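Local coordinates for RagB/SusD domain protein (PDB 5J5U) that binds chitin as a SusD-like protein, probably handing chitin fragments to an outer-membrane transporter during chitin utilisation, at residues Asp266-Asn271 with Leu407-Leu412; Asp273-Met278 with Lys363-Gly368; Lys277-Pro282 with Lys370-Tyr375. All coordinates share one frame; numbering follows the deposited sequence.

Contact 1 (Asp266-Asn271 with Leu407-Leu412)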
# COMPACT_ATOMS: atom_id res chain seq x y z
N ASP A 266 1.12 5.24 -19.87
CA ASP A 266 2.11 4.90 -20.87
C ASP A 266 2.69 3.50 -20.62
O ASP A 266 2.91 2.76 -21.57
CB ASP A 266 3.28 5.90 -20.90
CG ASP A 266 2.89 7.25 -21.46
OD1 ASP A 266 1.75 7.43 -21.94
OD2 ASP A 266 3.76 8.13 -21.46
N TYR A 267 2.95 3.13 -19.37
CA TYR A 267 3.52 1.80 -19.17
C TYR A 267 2.54 0.71 -19.57
O TYR A 267 2.92 -0.27 -20.22
CB TYR A 267 3.96 1.57 -17.72
CG TYR A 267 4.69 0.26 -17.55
CD1 TYR A 267 6.04 0.17 -17.81
CD2 TYR A 267 4.03 -0.89 -17.14
CE1 TYR A 267 6.72 -1.02 -17.67
CE2 TYR A 267 4.70 -2.09 -16.99
CZ TYR A 267 6.05 -2.15 -17.27
OH TYR A 267 6.75 -3.34 -17.13
N LEU A 268 1.28 0.85 -19.17
CA LEU A 268 0.27 -0.16 -19.45
C LEU A 268 -0.04 -0.25 -20.95
O LEU A 268 -0.22 -1.34 -21.51
CB LEU A 268 -1.01 0.14 -18.66
CG LEU A 268 -0.92 0.08 -17.13
CD1 LEU A 268 -2.21 0.57 -16.52
CD2 LEU A 268 -0.60 -1.34 -16.63
N ARG A 269 -0.08 0.90 -21.61
CA ARG A 269 -0.38 0.98 -23.03
C ARG A 269 0.80 0.49 -23.90
O ARG A 269 0.60 -0.33 -24.80
CB ARG A 269 -0.76 2.41 -23.41
CG ARG A 269 -1.31 2.55 -24.83
CD ARG A 269 -1.24 3.99 -25.29
NE ARG A 269 0.13 4.46 -25.17
CZ ARG A 269 0.49 5.54 -24.50
NH1 ARG A 269 -0.43 6.29 -23.89
NH2 ARG A 269 1.78 5.87 -24.43
N ASP A 270 2.00 1.00 -23.66
CA ASP A 270 3.14 0.70 -24.52
C ASP A 270 3.61 -0.76 -24.41
O ASP A 270 4.29 -1.26 -25.30
CB ASP A 270 4.35 1.61 -24.22
CG ASP A 270 4.06 3.10 -24.49
OD1 ASP A 270 3.06 3.42 -25.16
OD2 ASP A 270 4.87 3.94 -24.03
N ASN A 271 3.25 -1.45 -23.33
CA ASN A 271 3.66 -2.85 -23.15
C ASN A 271 2.51 -3.83 -23.34
O ASN A 271 2.66 -5.02 -23.10
CB ASN A 271 4.29 -3.08 -21.76
CG ASN A 271 5.61 -2.33 -21.57
OD1 ASN A 271 6.62 -2.64 -22.20
ND2 ASN A 271 5.60 -1.34 -20.68
N LEU A 407 5.01 -4.58 -8.96
CA LEU A 407 4.47 -4.34 -7.61
C LEU A 407 3.79 -2.96 -7.53
O LEU A 407 2.75 -2.80 -6.93
CB LEU A 407 5.58 -4.44 -6.56
CG LEU A 407 5.97 -5.84 -6.10
CD1 LEU A 407 7.36 -5.83 -5.49
CD2 LEU A 407 4.96 -6.40 -5.11
N TRP A 408 4.42 -1.98 -8.16
CA TRP A 408 3.91 -0.63 -8.23
C TRP A 408 2.54 -0.63 -8.90
O TRP A 408 1.65 0.16 -8.53
CB TRP A 408 4.93 0.26 -8.97
CG TRP A 408 4.47 1.64 -9.26
CD1 TRP A 408 4.28 2.64 -8.35
CD2 TRP A 408 4.17 2.19 -10.54
NE1 TRP A 408 3.85 3.78 -8.99
CE2 TRP A 408 3.79 3.54 -10.34
CE3 TRP A 408 4.19 1.69 -11.85
CZ2 TRP A 408 3.42 4.38 -11.39
CZ3 TRP A 408 3.83 2.53 -12.89
CH2 TRP A 408 3.47 3.86 -12.66
N ILE A 409 2.34 -1.54 -9.85
CA ILE A 409 1.03 -1.67 -10.49
C ILE A 409 0.07 -2.41 -9.56
O ILE A 409 -1.08 -2.02 -9.39
CB ILE A 409 1.13 -2.37 -11.86
CG1 ILE A 409 1.91 -1.48 -12.82
CG2 ILE A 409 -0.26 -2.63 -12.42
CD1 ILE A 409 2.12 -2.05 -14.20
N THR A 410 0.57 -3.46 -8.93
CA THR A 410 -0.21 -4.27 -8.01
C THR A 410 -0.69 -3.47 -6.79
O THR A 410 -1.81 -3.69 -6.31
CB THR A 410 0.63 -5.51 -7.58
OG1 THR A 410 0.67 -6.43 -8.67
CG2 THR A 410 0.04 -6.20 -6.37
N TYR A 411 0.13 -2.52 -6.34
CA TYR A 411 -0.19 -1.68 -5.19
C TYR A 411 -1.04 -0.48 -5.53
O TYR A 411 -1.18 0.42 -4.70
CB TYR A 411 1.07 -1.18 -4.51
CG TYR A 411 1.82 -2.22 -3.72
CD1 TYR A 411 1.16 -3.12 -2.88
CD2 TYR A 411 3.19 -2.33 -3.83
CE1 TYR A 411 1.85 -4.09 -2.16
CE2 TYR A 411 3.90 -3.27 -3.11
CZ TYR A 411 3.23 -4.15 -2.28
OH TYR A 411 3.97 -5.09 -1.58
N LEU A 412 -1.59 -0.43 -6.74
CA LEU A 412 -2.50 0.65 -7.09
C LEU A 412 -3.70 0.62 -6.15
O LEU A 412 -4.15 -0.46 -5.77
CB LEU A 412 -2.93 0.52 -8.55
CG LEU A 412 -3.63 1.74 -9.15
CD1 LEU A 412 -2.69 2.92 -9.10
CD2 LEU A 412 -4.11 1.45 -10.61
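Two helix ends of the largely helical SusD-like fold meet here, the C-terminal turns of helix 262-270 and of helix 399-410, with Ile409 bridging to Tyr267 and Leu268. Ile409 carries its side of the contact on one methyl. CG1 stands anti to the carbonyl carbon (chi1 -66°) and the chain runs on extended, which pushes CD1 out between the two facing side chains. There CD1 lies 3.7 Å from Tyr267 CD2, and Tyr267 CE2 is almost as near. The ring and the isoleucine chain cross at about a right angle, the methyl coming obliquely to the ring. The same methyl also lies 3.7 Å from Leu268 CD2, where the two chains slide past each other in opposite directions. The backbones stay well apart, Leu268 CA and Ile409 CA being 9.1 Å distant, so side chains alone span the gap. The Tyr267 ring has Asn271 ND2 over one face, near the rim; that amide is held by its bond to Tyr267 O (2.9 Å), made in the carbonyl plane on a lone pair. Behind the contact, Arg269 grips Asp270 OD1 with NE and NH2 from one face of the carboxylate, and also makes a salt bridge to Asp266 OD1 through weak, bent bonds. Leu264 and Arg275 add to the cover of Ile409. Within the helical SusD-like fold, one isoleucine methyl thus joins the last turns of two helices.

Contact 2 (Asp273-Met278 with Lys363-Gly368); sequences DPRLKM and KGVEAG
Asp273 opens the turn and holds Arg275 against Val365 and Gly368 of helix 357-371. Its OD1 takes Arg275 N on the anti lone pair at 2.9 Å, a capping bond at the entry to helix 276-279, and takes Arg275 NE as well. OD2 receives Arg275 NH2 on its syn lone pair at 2.8 Å, nearly straight (174°) and in the guanidinium plane. The side-on, two-point salt bridge thus fixes the rotation of the guanidinium. Pro274 fills the second place of the type I turn from Asp273 to Leu276. Arg275 then reaches across: its chain is extended at chi2 but bends at chi3 (-74°), bringing NH1 to 3.7 Å from Gly368 C. The approach is close enough that a beta carbon on Gly368 would collide with NH1. NH2 lies 4.2 Å from Val365 CG1, both neighbours meeting the guanidinium obliquely. A water closes the remaining polar gap, accepting from Arg275 NH1 (2.8 Å) and donating to Gly368 O (3.1 Å). Gln406 OE1 accepts from NH2 too, giving that nitrogen a second partner. A methionine in place of Arg275 would probably leave the Asp273 carboxylate buried without its charged mate and the water without its donor. Farther along, Leu276 packs on helix 262-270. The motif is a type I turn leading into helix 276-279, closed by an aspartate capping bond, with its arginine docked on helix 357-371 of the helical SusD-like fold.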
# COMPACT_ATOMS: atom_id res chain seq x y z
N ASP A 273 -0.30 -4.25 -21.57
CA ASP A 273 -0.86 -4.82 -20.35
C ASP A 273 -2.39 -4.83 -20.48
O ASP A 273 -2.99 -3.84 -20.86
CB ASP A 273 -0.41 -4.00 -19.13
CG ASP A 273 -0.56 -4.76 -17.82
OD1 ASP A 273 -1.70 -5.07 -17.46
OD2 ASP A 273 0.45 -5.04 -17.15
N PRO A 274 -3.03 -5.98 -20.19
CA PRO A 274 -4.50 -6.07 -20.29
C PRO A 274 -5.23 -5.22 -19.24
O PRO A 274 -6.46 -5.08 -19.30
CB PRO A 274 -4.78 -7.56 -20.05
CG PRO A 274 -3.51 -8.24 -20.28
CD PRO A 274 -2.42 -7.29 -19.89
N ARG A 275 -4.50 -4.66 -18.29
CA ARG A 275 -5.17 -3.92 -17.22
C ARG A 275 -5.52 -2.52 -17.65
O ARG A 275 -6.23 -1.83 -16.94
CB ARG A 275 -4.29 -3.88 -15.97
CG ARG A 275 -4.28 -5.18 -15.19
CD ARG A 275 -3.26 -5.14 -14.08
NE ARG A 275 -1.92 -5.26 -14.62
CZ ARG A 275 -0.87 -5.66 -13.91
NH1 ARG A 275 -1.02 -5.96 -12.63
NH2 ARG A 275 0.32 -5.75 -14.48
N LEU A 276 -5.03 -2.12 -18.83
CA LEU A 276 -5.20 -0.75 -19.34
C LEU A 276 -6.65 -0.23 -19.30
O LEU A 276 -6.93 0.81 -18.68
CB LEU A 276 -4.66 -0.66 -20.77
CG LEU A 276 -4.79 0.70 -21.45
CD1 LEU A 276 -4.02 1.74 -20.67
CD2 LEU A 276 -4.27 0.65 -22.89
N LYS A 277 -7.56 -0.97 -19.95
CA LYS A 277 -8.97 -0.57 -20.03
C LYS A 277 -9.80 -1.08 -18.84
O LYS A 277 -10.92 -0.60 -18.61
CB LYS A 277 -9.61 -1.07 -21.34
CG LYS A 277 -8.81 -0.73 -22.58
CD LYS A 277 -9.38 -1.46 -23.80
CE LYS A 277 -8.87 -0.87 -25.09
NZ LYS A 277 -9.45 -1.58 -26.26
N MET A 278 -9.26 -2.03 -18.10
CA MET A 278 -9.88 -2.43 -16.84
C MET A 278 -9.78 -1.26 -15.86
O MET A 278 -10.61 -1.14 -14.96
CB MET A 278 -9.22 -3.68 -16.26
CG MET A 278 -9.19 -4.88 -17.21
SD MET A 278 -8.37 -6.33 -16.52
CE MET A 278 -9.47 -6.70 -15.15
N LYS A 363 3.37 -15.72 -12.32
CA LYS A 363 2.20 -15.96 -11.48
C LYS A 363 1.73 -14.66 -10.83
O LYS A 363 0.52 -14.42 -10.68
CB LYS A 363 2.52 -17.01 -10.40
CG LYS A 363 2.74 -18.42 -10.94
CD LYS A 363 3.25 -19.37 -9.85
CE LYS A 363 3.75 -20.69 -10.45
NZ LYS A 363 4.33 -21.63 -9.44
N GLY A 364 2.69 -13.81 -10.47
CA GLY A 364 2.37 -12.51 -9.89
C GLY A 364 1.62 -11.59 -10.86
O GLY A 364 0.61 -11.00 -10.50
N VAL A 365 2.13 -11.47 -12.08
CA VAL A 365 1.49 -10.61 -13.07
C VAL A 365 0.08 -11.09 -13.41
O VAL A 365 -0.86 -10.28 -13.51
CB VAL A 365 2.32 -10.52 -14.37
CG1 VAL A 365 1.58 -9.68 -15.38
CG2 VAL A 365 3.70 -9.93 -14.09
N GLU A 366 -0.08 -12.40 -13.57
CA GLU A 366 -1.41 -12.92 -13.85
C GLU A 366 -2.36 -12.65 -12.68
O GLU A 366 -3.52 -12.23 -12.86
CB GLU A 366 -1.36 -14.42 -14.15
CG GLU A 366 -2.73 -15.10 -14.09
CD GLU A 366 -2.77 -16.44 -14.82
OE1 GLU A 366 -1.70 -16.97 -15.20
OE2 GLU A 366 -3.90 -16.95 -15.00
N ALA A 367 -1.86 -12.86 -11.47
CA ALA A 367 -2.67 -12.63 -10.28
C ALA A 367 -3.09 -11.15 -10.14
O ALA A 367 -4.20 -10.84 -9.68
CB ALA A 367 -1.93 -13.09 -9.06
N GLY A 368 -2.22 -10.25 -10.57
CA GLY A 368 -2.50 -8.82 -10.50
C GLY A 368 -3.52 -8.40 -11.55
O GLY A 368 -4.38 -7.54 -11.29
O HOH W 1 -2.71 -5.06 -10.62

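Contact 3 (Lys277-Pro282 with Lys370-Tyr375); sequences KMLATP and KQLEVY
Met278 and Leu279, at the end of helix 276-279, close on Leu372, in the segment 370-375. Met278 can be followed outward. Its CB lies 3.9 Å from Leu372 CD1, already in apolar contact at the root of the side chain. CG, anti to the carbonyl carbon (chi1 -56°), and SD carry the chain on extended, past the tip of the leucine rather than into it. At SD the chain turns: chi3 of 64° turns CE in toward the base of the leucine, where it lies 3.6 Å from Leu372 CB. The same methyl is a looser 4.5 Å from Glu373 N, so the thioether ends beside the backbone that follows the leucine. Methionine and leucine side chains cross obliquely, with CB and CE of Met278 both engaging Leu372 and SD between them. Leu279 meets the far end of the same leucine, at about a right angle. Its CD2 is 3.7 Å from Leu372 CD1, and its CG 3.8 Å from that methyl; CD2 also reaches Leu372 CD2, more distantly. Leu372 CD1 is therefore shared between two consecutive residues, while its CD2 also lies at the edge of the Tyr375 ring, in the ring plane. The backbones come closest at Met278 and Leu372, with their CA atoms 7.4 Å apart. Arg275 adds to the cover of Leu372, and Leu268 of helix 262-270 packs on Leu279. The contact thus sits between helix 276-279 and the C-terminal part of helix 357-371 with the turn after it, with helix 262-270 alongside; directly after Leu279, strand 280-281 departs to pair antiparallel with strand 320-321.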
# COMPACT_ATOMS: atom_id res chain seq x y z
N LYS A 277 -7.56 -0.97 -19.95
CA LYS A 277 -8.97 -0.57 -20.03
C LYS A 277 -9.80 -1.08 -18.84
O LYS A 277 -10.92 -0.60 -18.61
CB LYS A 277 -9.61 -1.07 -21.34
CG LYS A 277 -8.81 -0.73 -22.58
CD LYS A 277 -9.38 -1.46 -23.80
CE LYS A 277 -8.87 -0.87 -25.09
NZ LYS A 277 -9.45 -1.58 -26.26
N MET A 278 -9.26 -2.03 -18.10
CA MET A 278 -9.88 -2.43 -16.84
C MET A 278 -9.78 -1.26 -15.86
O MET A 278 -10.61 -1.14 -14.96
CB MET A 278 -9.22 -3.68 -16.26
CG MET A 278 -9.19 -4.88 -17.21
SD MET A 278 -8.37 -6.33 -16.52
CE MET A 278 -9.47 -6.70 -15.15
N LEU A 279 -8.76 -0.43 -16.03
CA LEU A 279 -8.49 0.68 -15.10
C LEU A 279 -8.92 2.04 -15.65
O LEU A 279 -9.55 2.82 -14.95
CB LEU A 279 -6.99 0.73 -14.74
CG LEU A 279 -6.40 -0.43 -13.95
CD1 LEU A 279 -4.88 -0.39 -13.94
CD2 LEU A 279 -6.93 -0.44 -12.54
N ALA A 280 -8.56 2.33 -16.90
CA ALA A 280 -8.74 3.66 -17.48
C ALA A 280 -9.95 3.79 -18.43
O ALA A 280 -10.24 2.89 -19.22
CB ALA A 280 -7.49 4.08 -18.21
N THR A 281 -10.62 4.93 -18.37
CA THR A 281 -11.63 5.26 -19.35
C THR A 281 -10.96 6.00 -20.50
O THR A 281 -9.99 6.74 -20.29
CB THR A 281 -12.72 6.13 -18.75
OG1 THR A 281 -12.17 7.40 -18.39
CG2 THR A 281 -13.35 5.46 -17.54
N PRO A 282 -11.47 5.81 -21.72
CA PRO A 282 -10.84 6.42 -22.91
C PRO A 282 -11.01 7.93 -22.96
O PRO A 282 -11.92 8.45 -22.33
CB PRO A 282 -11.60 5.75 -24.07
CG PRO A 282 -12.95 5.39 -23.49
CD PRO A 282 -12.66 5.00 -22.07
N LYS A 370 -5.83 -10.38 -12.73
CA LYS A 370 -7.13 -10.93 -12.35
C LYS A 370 -7.70 -10.34 -11.07
O LYS A 370 -8.91 -10.44 -10.86
CB LYS A 370 -7.06 -12.46 -12.20
CG LYS A 370 -7.02 -13.20 -13.55
CD LYS A 370 -6.89 -14.72 -13.43
CE LYS A 370 -6.94 -15.36 -14.82
NZ LYS A 370 -6.89 -16.85 -14.80
N GLN A 371 -6.87 -9.74 -10.23
CA GLN A 371 -7.36 -9.24 -8.94
C GLN A 371 -8.31 -8.06 -9.14
O GLN A 371 -9.12 -7.75 -8.28
CB GLN A 371 -6.20 -8.84 -8.02
CG GLN A 371 -5.74 -7.40 -8.20
CD GLN A 371 -4.44 -7.09 -7.48
OE1 GLN A 371 -3.63 -7.99 -7.23
NE2 GLN A 371 -4.23 -5.82 -7.15
N LEU A 372 -8.23 -7.43 -10.31
CA LEU A 372 -9.07 -6.28 -10.62
C LEU A 372 -10.54 -6.67 -10.85
O LEU A 372 -11.43 -5.82 -10.82
CB LEU A 372 -8.54 -5.55 -11.85
CG LEU A 372 -7.13 -4.97 -11.84
CD1 LEU A 372 -6.96 -4.10 -13.07
CD2 LEU A 372 -6.88 -4.15 -10.59
N GLU A 373 -10.79 -7.96 -11.06
CA GLU A 373 -12.14 -8.40 -11.35
C GLU A 373 -13.09 -8.10 -10.19
O GLU A 373 -14.24 -7.71 -10.40
CB GLU A 373 -12.14 -9.90 -11.65
CG GLU A 373 -11.38 -10.26 -12.92
CD GLU A 373 -11.34 -11.76 -13.16
OE1 GLU A 373 -12.10 -12.50 -12.50
OE2 GLU A 373 -10.51 -12.20 -13.99
N VAL A 374 -12.59 -8.21 -8.97
CA VAL A 374 -13.44 -8.01 -7.81
C VAL A 374 -13.93 -6.57 -7.73
O VAL A 374 -14.91 -6.29 -7.06
CB VAL A 374 -12.71 -8.40 -6.51
CG1 VAL A 374 -11.54 -7.47 -6.24
CG2 VAL A 374 -13.68 -8.44 -5.34
N TYR A 375 -13.28 -5.67 -8.48
CA TYR A 375 -13.68 -4.27 -8.54
C TYR A 375 -14.86 -4.07 -9.49
O TYR A 375 -15.38 -2.97 -9.61
CB TYR A 375 -12.52 -3.38 -9.00
CG TYR A 375 -11.37 -3.32 -8.04
CD1 TYR A 375 -11.59 -3.14 -6.69
CD2 TYR A 375 -10.06 -3.48 -8.48
CE1 TYR A 375 -10.53 -3.09 -5.79
CE2 TYR A 375 -9.00 -3.43 -7.59
CZ TYR A 375 -9.25 -3.24 -6.24
OH TYR A 375 -8.20 -3.19 -5.35

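In the fold
The three contacts form one continuous buried patch, the contact centres lying about 15 to 18 Å from the centre of the chain. Contacts 1 and 2 have centres about 8 Å apart; they join where Leu268 O probably accepts a hydrogen bond from Asp273 N (2.9 Å) and where Ile409 CG2 packs on Arg275 NH1 (3.4 Å). Contacts 2 and 3 share Lys277 and Met278 and both set helix 276-279 against helix 357-371, Arg275 CG touching Leu372 CD1 at 3.6 Å. Contact 3 meets contact 1 through Leu279 CD1, 3.8 Å from Leu268 CD1. Along the chain, contacts 2 and 3 are nested inside the loop that contact 1 closes.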